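Long-range contacts in FAD-binding oxidoreductase (Gulosibacter chungangensis, PDB 7PBG), which oxidises 4-ethylphenol and probably related 4-alkylphenols through a covalently bound FAD, a dehydrogenation likely to give 4-vinylphenol: residues I79-F84 against N511-P516; F220-F225 against G517-W522. All blocks are in the same frame, centred on the assembly; numbering follows the deposited sequence.

N224 of interaction 2 and N515 of interaction 1 join the two contacts directly: N224 ND2 lies 3.0 Å from N515 O, a probable hydrogen bond, and the contact centres are about 10 Å apart. The segments 511-516 and 517-522 follow one another in the loop after helix 492-508, so a single C-terminal run is tied first to strand 81-84 and then to the loop 220-225. Both contacts border the adenosine half of FAD, well away from its isoalloxazine ring. Interaction 1 contributes H82, A83 and F84 to the cofactor pocket; interaction 2 contributes K518, whose side chain is about 4 Å from FAD and about 6 Å from that of H82 at the nearest atoms.

Interaction 1: I79-F84 against N511-P516; sequences IPLHAF and NGILNP. With FAD (flavin-adenine dinucleotide), chain C.
L81 meets I513 and N515 through its backbone, and two hydrogen bonds form a single beta bridge with L514 between them. L81 N donates to I513 O at 2.8 Å, with an angle of 162° at the hydrogen, and N515 N donates to L81 O at 2.6 Å. P80 adds a CA-H...O contact, its CA 3.1 Å from the same I513 O. Strand 81-84 is outermost in its four-stranded sheet; P80, H82 and F84 bond to strand 103-106, whereas L81 turns its N and O to the loop 511-516.

The apolar contacts flank this bridge. With I513 CG1 anti to the carbonyl carbon (chi1 -65°), CG2 stands anti to the backbone N, and that methyl lies 3.7 Å from L81 CG; the two side chains run alongside each other, beside A74 of helix 64-77. P80 CB rests 3.8 Å from P516 CD.

The H82 ring and N515 amide lie side by side, planes 28° apart, but H82 ND1 and N515 ND2, though 3.2 Å apart, are not aligned for a hydrogen bond. N515 OD1 instead accepts from M98 N. At the ring's edge, in plane, H82 CE1 approaches FAD O3B to 3.1 Å.

Main-chain bonds thus hold the C-terminal loop to the FAD-binding domain, while packing by the N515 amide and by F84, whose CD2 lies over one ring face, probably helps keep the FAD-binding H82 beside the adenosine ribose.

Interaction 2: F220-F225 against G517-W522; sequences FEQSNF and GKSGIW
N224 reaches I521 with its amide: ND2 donates to I521 O at 3.1 Å and 155° at the hydrogen, with the acceptor close to the amide plane. CG lies between the backbone N and carbonyl carbon (chi1 52°), and this rotation sends the amide to the 517-522 turn. I521 O also accepts from G517 N at 2.8 Å, the two donors arriving from opposite faces of the carbonyl plane. ND2 binds N515 O too; an alanine here would probably cost I521 O one of these two donors and deprive N515 O of this one, weakening the turn's hold on 220-225.

K518 slides past N224 in the opposite direction, CB to CB 4.0 Å. Its chain bends at chi2, carrying CE to 3.8 Å from Q222 C and NZ toward its salt bridge with E164. As K518 belongs to the FAD pocket, the turn joins loop 220-225 to the cofactor site. Next to it, S519 OG donates to Q222 O at 2.6 Å, tilted 35° from the carbonyl plane.

I521 completes the interface with CG2, 3.8 Å from N224 OD1 and 4.3 Å from F225 CE1. N224 OD1 is buried here and has no polar partner in the model.

F225, the residue before strand 226-237, and I521 both pack on K505 of helix 492-508. Q222 NE2 donates to Y476 O, while its OE1 accepts from G213 N of the second subunit, whose P214 touches I521, so the contact borders both this helix and the dimer partner.

Interaction 1: I79-F84 against N511-P516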
ATOM      1  N   ILE A  79     -32.595   6.653  -2.610  1.00 24.71           N
ATOM      2  CA  ILE A  79     -32.302   7.305  -1.314  1.00 23.73           C
ATOM      3  C   ILE A  79     -30.819   7.182  -1.020  1.00 22.63           C
ATOM      4  O   ILE A  79     -30.322   6.058  -0.988  1.00 23.07           O
ATOM      5  CB  ILE A  79     -33.194   6.716  -0.212  1.00 26.78           C
ATOM      6  CG1 ILE A  79     -34.657   7.147  -0.438  1.00 27.15           C
ATOM      7  CG2 ILE A  79     -32.646   7.110   1.144  1.00 25.34           C
ATOM      8  CD1 ILE A  79     -35.627   6.493   0.503  1.00 29.95           C
ATOM      9  N   PRO A  80     -30.100   8.321  -0.870  1.00 24.21           N
ATOM     10  CA  PRO A  80     -28.683   8.303  -0.510  1.00 22.30           C
ATOM     11  C   PRO A  80     -28.441   7.767   0.905  1.00 21.39           C
ATOM     12  O   PRO A  80     -29.286   7.944   1.824  1.00 21.45           O
ATOM     13  CB  PRO A  80     -28.233   9.746  -0.696  1.00 24.93           C
ATOM     14  CG  PRO A  80     -29.482  10.558  -0.483  1.00 24.29           C
ATOM     15  CD  PRO A  80     -30.610   9.701  -1.016  1.00 24.77           C
ATOM     16  N   LEU A  81     -27.320   7.039   1.031  1.00 21.37           N
ATOM     17  CA  LEU A  81     -26.892   6.369   2.282  1.00 20.60           C
ATOM     18  C   LEU A  81     -25.529   6.948   2.669  1.00 20.59           C
ATOM     19  O   LEU A  81     -24.701   7.236   1.786  1.00 20.73           O
ATOM     20  CB  LEU A  81     -26.740   4.858   2.053  1.00 20.69           C
ATOM     21  CG  LEU A  81     -27.977   4.073   1.629  1.00 20.29           C
ATOM     22  CD1 LEU A  81     -27.632   2.603   1.454  1.00 22.20           C
ATOM     23  CD2 LEU A  81     -29.103   4.252   2.649  1.00 21.97           C
ATOM     24  N   HIS A  82     -25.273   7.031   3.958  1.00 18.52           N
ATOM     25  CA  HIS A  82     -23.913   7.308   4.501  1.00 18.22           C
ATOM     26  C   HIS A  82     -23.696   6.265   5.558  1.00 18.12           C
ATOM     27  O   HIS A  82     -24.480   6.233   6.565  1.00 17.49           O
ATOM     28  CB  HIS A  82     -23.775   8.745   5.012  1.00 20.92           C
ATOM     29  CG  HIS A  82     -22.474   9.006   5.699  1.00 20.38           C
ATOM     30  ND1 HIS A  82     -21.250   8.545   5.167  1.00 19.88           N
ATOM     31  CD2 HIS A  82     -22.194   9.686   6.832  1.00 21.35           C
ATOM     32  CE1 HIS A  82     -20.281   8.956   5.949  1.00 20.69           C
ATOM     33  NE2 HIS A  82     -20.840   9.646   7.015  1.00 19.96           N
ATOM     34  N   ALA A  83     -22.728   5.393   5.306  1.00 19.44           N
ATOM     35  CA  ALA A  83     -22.361   4.292   6.200  1.00 20.54           C
ATOM     36  C   ALA A  83     -21.049   4.644   6.910  1.00 19.39           C
ATOM     37  O   ALA A  83     -20.089   5.149   6.284  1.00 18.68           O
ATOM     38  CB  ALA A  83     -22.225   3.039   5.398  1.00 20.77           C
ATOM     39  N   PHE A  84     -20.987   4.329   8.178  1.00 19.18           N
ATOM     40  CA  PHE A  84     -19.766   4.570   8.971  1.00 17.07           C
ATOM     41  C   PHE A  84     -19.736   3.528  10.061  1.00 19.26           C
ATOM     42  O   PHE A  84     -20.730   2.848  10.323  1.00 19.49           O
ATOM     43  CB  PHE A  84     -19.771   5.997   9.540  1.00 17.27           C
ATOM     44  CG  PHE A  84     -21.054   6.439  10.193  1.00 18.38           C
ATOM     45  CD1 PHE A  84     -21.378   6.102  11.510  1.00 19.87           C
ATOM     46  CD2 PHE A  84     -21.991   7.138   9.456  1.00 21.92           C
ATOM     47  CE1 PHE A  84     -22.589   6.488  12.062  1.00 21.53           C
ATOM     48  CE2 PHE A  84     -23.202   7.510  10.015  1.00 21.72           C
ATOM     49  CZ  PHE A  84     -23.498   7.197  11.313  1.00 21.66           C
ATOM     50  N   ASN A 511     -26.583   4.037  -9.613  1.00 22.65           N
ATOM     51  CA  ASN A 511     -27.727   4.836  -9.131  1.00 23.34           C
ATOM     52  C   ASN A 511     -27.244   5.969  -8.201  1.00 22.77           C
ATOM     53  O   ASN A 511     -28.087   6.766  -7.754  1.00 24.65           O
ATOM     54  CB  ASN A 511     -28.751   3.944  -8.449  1.00 24.44           C
ATOM     55  CG  ASN A 511     -29.403   3.010  -9.446  1.00 29.61           C
ATOM     56  OD1 ASN A 511     -29.690   3.406 -10.582  1.00 27.51           O
ATOM     57  ND2 ASN A 511     -29.644   1.788  -9.016  1.00 27.13           N
ATOM     58  N   GLY A 512     -25.947   6.039  -7.880  1.00 20.49           N
ATOM     59  CA  GLY A 512     -25.368   7.156  -7.107  1.00 20.76           C
ATOM     60  C   GLY A 512     -25.982   7.262  -5.707  1.00 21.44           C
ATOM     61  O   GLY A 512     -26.264   8.367  -5.261  1.00 24.06           O
ATOM     62  N   ILE A 513     -26.102   6.136  -5.009  1.00 21.26           N
ATOM     63  CA  ILE A 513     -26.732   6.002  -3.679  1.00 21.74           C
ATOM     64  C   ILE A 513     -25.715   6.312  -2.585  1.00 23.28           C
ATOM     65  O   ILE A 513     -26.146   6.812  -1.545  1.00 23.49           O
ATOM     66  CB  ILE A 513     -27.282   4.575  -3.509  1.00 27.72           C
ATOM     67  CG1 ILE A 513     -28.415   4.316  -4.489  1.00 31.77           C
ATOM     68  CG2 ILE A 513     -27.683   4.310  -2.076  1.00 33.95           C
ATOM     69  CD1 ILE A 513     -29.398   5.421  -4.532  1.00 31.74           C
ATOM     70  N   LEU A 514     -24.456   5.913  -2.736  1.00 20.32           N
ATOM     71  CA  LEU A 514     -23.520   6.046  -1.584  1.00 21.47           C
ATOM     72  C   LEU A 514     -22.990   7.473  -1.441  1.00 21.28           C
ATOM     73  O   LEU A 514     -22.320   7.960  -2.400  1.00 20.58           O
ATOM     74  CB  LEU A 514     -22.389   5.035  -1.714  1.00 21.39           C
ATOM     75  CG  LEU A 514     -22.826   3.577  -1.707  1.00 22.24           C
ATOM     76  CD1 LEU A 514     -21.594   2.673  -1.594  1.00 24.65           C
ATOM     77  CD2 LEU A 514     -23.769   3.253  -0.536  1.00 22.67           C
ATOM     78  N   ASN A 515     -23.286   8.083  -0.277  1.00 20.99           N
ATOM     79  CA  ASN A 515     -22.786   9.375   0.267  1.00 19.35           C
ATOM     80  C   ASN A 515     -22.254  10.250  -0.853  1.00 17.96           C
ATOM     81  O   ASN A 515     -21.076  10.458  -1.005  1.00 20.03           O
ATOM     82  CB  ASN A 515     -21.682   9.212   1.331  1.00 18.25           C
ATOM     83  CG  ASN A 515     -21.477  10.416   2.236  1.00 18.36           C
ATOM     84  OD1 ASN A 515     -22.363  11.263   2.408  1.00 20.69           O
ATOM     85  ND2 ASN A 515     -20.287  10.495   2.851  1.00 17.51           N
ATOM     86  N   PRO A 516     -23.158  10.776  -1.683  1.00 19.44           N
ATOM     87  CA  PRO A 516     -22.739  11.564  -2.827  1.00 20.00           C
ATOM     88  C   PRO A 516     -21.890  12.774  -2.400  1.00 20.05           C
ATOM     89  O   PRO A 516     -22.247  13.467  -1.476  1.00 20.09           O
ATOM     90  CB  PRO A 516     -24.091  11.929  -3.447  1.00 20.93           C
ATOM     91  CG  PRO A 516     -25.037  10.871  -3.011  1.00 23.34           C
ATOM     92  CD  PRO A 516     -24.603  10.570  -1.599  1.00 22.58           C
TER
HETATM   93  PA  FAD C 601     -15.945   6.691  11.269  1.00 17.83           P
HETATM   94  O1A FAD C 601     -16.572   8.013  11.572  1.00 19.12           O
HETATM   95  O2A FAD C 601     -16.718   5.436  11.592  1.00 18.25           O
HETATM   96  O5B FAD C 601     -15.599   6.660   9.739  1.00 16.85           O
HETATM   97  C5B FAD C 601     -14.992   7.765   9.084  1.00 16.90           C
HETATM   98  C4B FAD C 601     -15.412   7.725   7.635  1.00 18.48           C
HETATM   99  O4B FAD C 601     -14.897   6.527   6.984  1.00 18.57           O
HETATM  100  C3B FAD C 601     -16.926   7.666   7.373  1.00 18.55           C
HETATM  101  O3B FAD C 601     -17.515   8.963   7.436  1.00 20.59           O
HETATM  102  C2B FAD C 601     -16.997   6.962   6.009  1.00 17.53           C
HETATM  103  O2B FAD C 601     -16.752   7.905   4.983  1.00 19.38           O
HETATM  104  C1B FAD C 601     -15.871   5.940   6.137  1.00 18.00           C
HETATM  105  N9A FAD C 601     -16.266   4.678   6.706  1.00 19.11           N
HETATM  106  C8A FAD C 601     -16.094   4.295   7.999  1.00 18.78           C
HETATM  107  N7A FAD C 601     -16.529   3.089   8.216  1.00 19.27           N
HETATM  108  C5A FAD C 601     -17.071   2.679   7.021  1.00 17.77           C
HETATM  109  C6A FAD C 601     -17.641   1.468   6.615  1.00 18.35           C
HETATM  110  N6A FAD C 601     -17.854   0.443   7.450  1.00 18.32           N
HETATM  111  N1A FAD C 601     -18.064   1.388   5.333  1.00 20.84           N
HETATM  112  C2A FAD C 601     -17.842   2.440   4.503  1.00 20.42           C
HETATM  113  N3A FAD C 601     -17.282   3.613   4.771  1.00 20.79           N
HETATM  114  C4A FAD C 601     -16.915   3.666   6.067  1.00 18.14           C
HETATM  115  N1  FAD C 601      -7.417  10.977  13.436  1.00 17.95           N
HETATM  116  C2  FAD C 601      -6.363  10.220  13.186  1.00 15.61           C
HETATM  117  O2  FAD C 601      -6.345   9.443  12.197  1.00 16.24           O
HETATM  118  N3  FAD C 601      -5.308  10.185  14.022  1.00 17.11           N
HETATM  119  C4  FAD C 601      -5.214  10.987  15.124  1.00 19.16           C
HETATM  120  O4  FAD C 601      -4.248  10.859  15.900  1.00 23.78           O
HETATM  121  C4X FAD C 601      -6.273  11.831  15.401  1.00 20.22           C
HETATM  122  N5  FAD C 601      -6.175  12.609  16.445  1.00 21.11           N
HETATM  123  C5X FAD C 601      -7.247  13.428  16.702  1.00 19.81           C
HETATM  124  C6  FAD C 601      -7.177  14.255  17.832  1.00 20.38           C
HETATM  125  C7  FAD C 601      -8.229  15.070  18.203  1.00 19.88           C
HETATM  126  C7M FAD C 601      -8.110  15.931  19.444  1.00 20.17           C
HETATM  127  C8  FAD C 601      -9.403  15.050  17.420  1.00 19.02           C
HETATM  128  C8M FAD C 601     -10.571  15.917  17.782  1.00 21.45           C
HETATM  129  C9  FAD C 601      -9.471  14.267  16.286  1.00 19.25           C
HETATM  130  C9A FAD C 601      -8.411  13.424  15.902  1.00 17.27           C
HETATM  131  N10 FAD C 601      -8.470  12.577  14.799  1.00 19.66           N
HETATM  132  C10 FAD C 601      -7.400  11.739  14.519  1.00 18.36           C
HETATM  133  C1' FAD C 601      -9.692  12.457  13.962  1.00 17.57           C
HETATM  134  C2' FAD C 601     -10.669  11.379  14.457  1.00 19.28           C
HETATM  135  O2' FAD C 601     -10.817  11.431  15.917  1.00 21.73           O
HETATM  136  C3' FAD C 601     -10.262   9.926  14.138  1.00 18.67           C
HETATM  137  O3' FAD C 601      -9.779   9.835  12.820  1.00 18.55           O
HETATM  138  C4' FAD C 601     -11.362   8.873  14.328  1.00 18.94           C
HETATM  139  O4' FAD C 601     -10.774   7.581  14.547  1.00 22.16           O
HETATM  140  C5' FAD C 601     -12.283   8.828  13.138  1.00 16.78           C
HETATM  141  O5' FAD C 601     -13.616   8.452  13.510  1.00 19.89           O
HETATM  142  P   FAD C 601     -14.091   6.928  13.486  1.00 19.61           P
HETATM  143  O1P FAD C 601     -15.300   6.803  14.365  1.00 19.52           O
HETATM  144  O2P FAD C 601     -12.887   6.105  13.815  1.00 19.17           O
HETATM  145  O3P FAD C 601     -14.496   6.667  11.961  1.00 18.08           O

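Interaction 2: F220-F225 against G517-W522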
ATOM      1  N   PHE A 220     -11.429   2.026  -1.549  1.00 20.77           N
ATOM      2  CA  PHE A 220     -12.440   2.219  -0.481  1.00 20.85           C
ATOM      3  C   PHE A 220     -11.949   3.240   0.551  1.00 21.46           C
ATOM      4  O   PHE A 220     -12.605   3.378   1.620  1.00 23.98           O
ATOM      5  CB  PHE A 220     -12.800   0.872   0.139  1.00 19.09           C
ATOM      6  CG  PHE A 220     -13.401  -0.051  -0.878  1.00 20.34           C
ATOM      7  CD1 PHE A 220     -14.631   0.221  -1.454  1.00 21.79           C
ATOM      8  CD2 PHE A 220     -12.644  -1.097  -1.385  1.00 21.55           C
ATOM      9  CE1 PHE A 220     -15.130  -0.597  -2.452  1.00 22.67           C
ATOM     10  CE2 PHE A 220     -13.176  -1.952  -2.333  1.00 21.64           C
ATOM     11  CZ  PHE A 220     -14.403  -1.682  -2.897  1.00 22.72           C
ATOM     12  N   GLU A 221     -10.836   3.933   0.318  1.00 20.35           N
ATOM     13  CA  GLU A 221     -10.386   4.963   1.274  1.00 20.75           C
ATOM     14  C   GLU A 221     -10.904   6.342   0.857  1.00 21.22           C
ATOM     15  O   GLU A 221     -10.743   6.754  -0.324  1.00 20.60           O
ATOM     16  CB  GLU A 221      -8.889   4.836   1.560  1.00 27.34           C
ATOM     17  CG  GLU A 221      -8.004   5.488   0.575  1.00 33.22           C
ATOM     18  CD  GLU A 221      -6.587   5.579   1.127  1.00 35.07           C
ATOM     19  OE1 GLU A 221      -6.223   4.713   1.953  1.00 37.72           O
ATOM     20  OE2 GLU A 221      -5.925   6.555   0.810  1.00 42.91           O
ATOM     21  N   GLN A 222     -11.538   7.020   1.789  1.00 19.24           N
ATOM     22  CA  GLN A 222     -12.090   8.386   1.582  1.00 22.36           C
ATOM     23  C   GLN A 222     -12.950   8.417   0.322  1.00 21.53           C
ATOM     24  O   GLN A 222     -12.834   9.340  -0.508  1.00 19.86           O
ATOM     25  CB  GLN A 222     -10.969   9.407   1.466  1.00 21.71           C
ATOM     26  CG  GLN A 222     -10.193   9.613   2.758  1.00 21.52           C
ATOM     27  CD  GLN A 222      -9.236  10.780   2.650  1.00 22.44           C
ATOM     28  OE1 GLN A 222      -9.181  11.448   1.612  1.00 24.11           O
ATOM     29  NE2 GLN A 222      -8.370  10.961   3.645  1.00 21.25           N
ATOM     30  N   SER A 223     -13.809   7.447   0.180  1.00 17.78           N
ATOM     31  CA  SER A 223     -14.595   7.331  -1.068  1.00 20.08           C
ATOM     32  C   SER A 223     -15.991   6.870  -0.713  1.00 20.89           C
ATOM     33  O   SER A 223     -16.310   6.660   0.478  1.00 21.80           O
ATOM     34  CB  SER A 223     -13.897   6.364  -2.023  1.00 20.96           C
ATOM     35  OG  SER A 223     -13.935   5.069  -1.427  1.00 21.05           O
ATOM     36  N   ASN A 224     -16.810   6.745  -1.742  1.00 20.91           N
ATOM     37  CA  ASN A 224     -18.223   6.378  -1.600  1.00 18.58           C
ATOM     38  C   ASN A 224     -18.528   5.219  -2.569  1.00 20.27           C
ATOM     39  O   ASN A 224     -19.479   5.299  -3.386  1.00 20.00           O
ATOM     40  CB  ASN A 224     -19.034   7.644  -1.793  1.00 18.14           C
ATOM     41  CG  ASN A 224     -18.679   8.390  -3.059  1.00 16.03           C
ATOM     42  OD1 ASN A 224     -17.819   7.978  -3.850  1.00 18.36           O
ATOM     43  ND2 ASN A 224     -19.317   9.551  -3.221  1.00 18.86           N
ATOM     44  N   PHE A 225     -17.787   4.117  -2.467  1.00 18.98           N
ATOM     45  CA  PHE A 225     -17.885   3.011  -3.449  1.00 19.98           C
ATOM     46  C   PHE A 225     -18.414   1.727  -2.805  1.00 20.29           C
ATOM     47  O   PHE A 225     -18.901   0.826  -3.510  1.00 22.28           O
ATOM     48  CB  PHE A 225     -16.529   2.727  -4.081  1.00 21.57           C
ATOM     49  CG  PHE A 225     -15.898   3.871  -4.825  1.00 22.74           C
ATOM     50  CD1 PHE A 225     -16.643   4.942  -5.302  1.00 24.38           C
ATOM     51  CD2 PHE A 225     -14.526   3.899  -4.969  1.00 24.42           C
ATOM     52  CE1 PHE A 225     -16.020   5.966  -5.995  1.00 23.08           C
ATOM     53  CE2 PHE A 225     -13.903   4.930  -5.645  1.00 23.33           C
ATOM     54  CZ  PHE A 225     -14.661   5.950  -6.157  1.00 25.21           C
ATOM     55  N   GLY A 517     -20.840  13.062  -3.152  1.00 18.38           N
ATOM     56  CA  GLY A 517     -19.971  14.214  -2.899  1.00 18.04           C
ATOM     57  C   GLY A 517     -18.803  13.912  -1.979  1.00 19.60           C
ATOM     58  O   GLY A 517     -17.986  14.818  -1.775  1.00 20.91           O
ATOM     59  N   LYS A 518     -18.745  12.714  -1.396  1.00 20.77           N
ATOM     60  CA  LYS A 518     -17.591  12.391  -0.519  1.00 18.69           C
ATOM     61  C   LYS A 518     -16.317  12.674  -1.294  1.00 19.04           C
ATOM     62  O   LYS A 518     -16.216  12.170  -2.388  1.00 17.30           O
ATOM     63  CB  LYS A 518     -17.633  10.939  -0.086  1.00 19.60           C
ATOM     64  CG  LYS A 518     -16.418  10.446   0.682  1.00 19.91           C
ATOM     65  CD  LYS A 518     -16.293  11.082   2.025  1.00 20.26           C
ATOM     66  CE  LYS A 518     -15.045  10.565   2.692  1.00 21.88           C
ATOM     67  NZ  LYS A 518     -14.744  11.234   3.956  1.00 23.03           N
ATOM     68  N   SER A 519     -15.339  13.390  -0.721  1.00 18.87           N
ATOM     69  CA  SER A 519     -14.044  13.698  -1.390  1.00 18.00           C
ATOM     70  C   SER A 519     -14.299  14.372  -2.728  1.00 18.59           C
ATOM     71  O   SER A 519     -13.356  14.439  -3.539  1.00 20.50           O
ATOM     72  CB  SER A 519     -13.135  12.533  -1.575  1.00 19.22           C
ATOM     73  OG  SER A 519     -12.873  11.973  -0.300  1.00 18.77           O
ATOM     74  N   GLY A 520     -15.422  15.060  -2.838  1.00 21.07           N
ATOM     75  CA  GLY A 520     -15.784  15.792  -4.063  1.00 20.72           C
ATOM     76  C   GLY A 520     -16.182  14.872  -5.203  1.00 21.24           C
ATOM     77  O   GLY A 520     -16.063  15.299  -6.390  1.00 22.22           O
ATOM     78  N   ILE A 521     -16.525  13.621  -4.890  1.00 20.75           N
ATOM     79  CA  ILE A 521     -16.912  12.587  -5.898  1.00 20.08           C
ATOM     80  C   ILE A 521     -18.429  12.551  -6.008  1.00 19.92           C
ATOM     81  O   ILE A 521     -19.119  11.956  -5.133  1.00 18.81           O
ATOM     82  CB  ILE A 521     -16.304  11.206  -5.588  1.00 19.13           C
ATOM     83  CG1 ILE A 521     -14.806  11.303  -5.372  1.00 19.93           C
ATOM     84  CG2 ILE A 521     -16.665  10.195  -6.656  1.00 21.32           C
ATOM     85  CD1 ILE A 521     -14.211  10.077  -4.724  1.00 20.64           C
ATOM     86  N   TRP A 522     -18.943  13.136  -7.082  1.00 20.61           N
ATOM     87  CA  TRP A 522     -20.402  13.272  -7.279  1.00 21.62           C
ATOM     88  C   TRP A 522     -20.842  12.282  -8.346  1.00 21.61           C
ATOM     89  O   TRP A 522     -20.206  12.157  -9.383  1.00 21.66           O
ATOM     90  CB  TRP A 522     -20.811  14.699  -7.623  1.00 21.89           C
ATOM     91  CG  TRP A 522     -20.537  15.703  -6.555  1.00 23.18           C
ATOM     92  CD1 TRP A 522     -19.418  16.475  -6.397  1.00 23.04           C
ATOM     93  CD2 TRP A 522     -21.370  15.969  -5.411  1.00 22.62           C
ATOM     94  NE1 TRP A 522     -19.537  17.256  -5.280  1.00 24.56           N
ATOM     95  CE2 TRP A 522     -20.705  16.959  -4.636  1.00 21.89           C
ATOM     96  CE3 TRP A 522     -22.633  15.522  -5.002  1.00 25.82           C
ATOM     97  CZ2 TRP A 522     -21.253  17.476  -3.462  1.00 23.20           C
ATOM     98  CZ3 TRP A 522     -23.157  16.022  -3.836  1.00 24.51           C
ATOM     99  CH2 TRP A 522     -22.478  16.983  -3.077  1.00 24.82           C
TER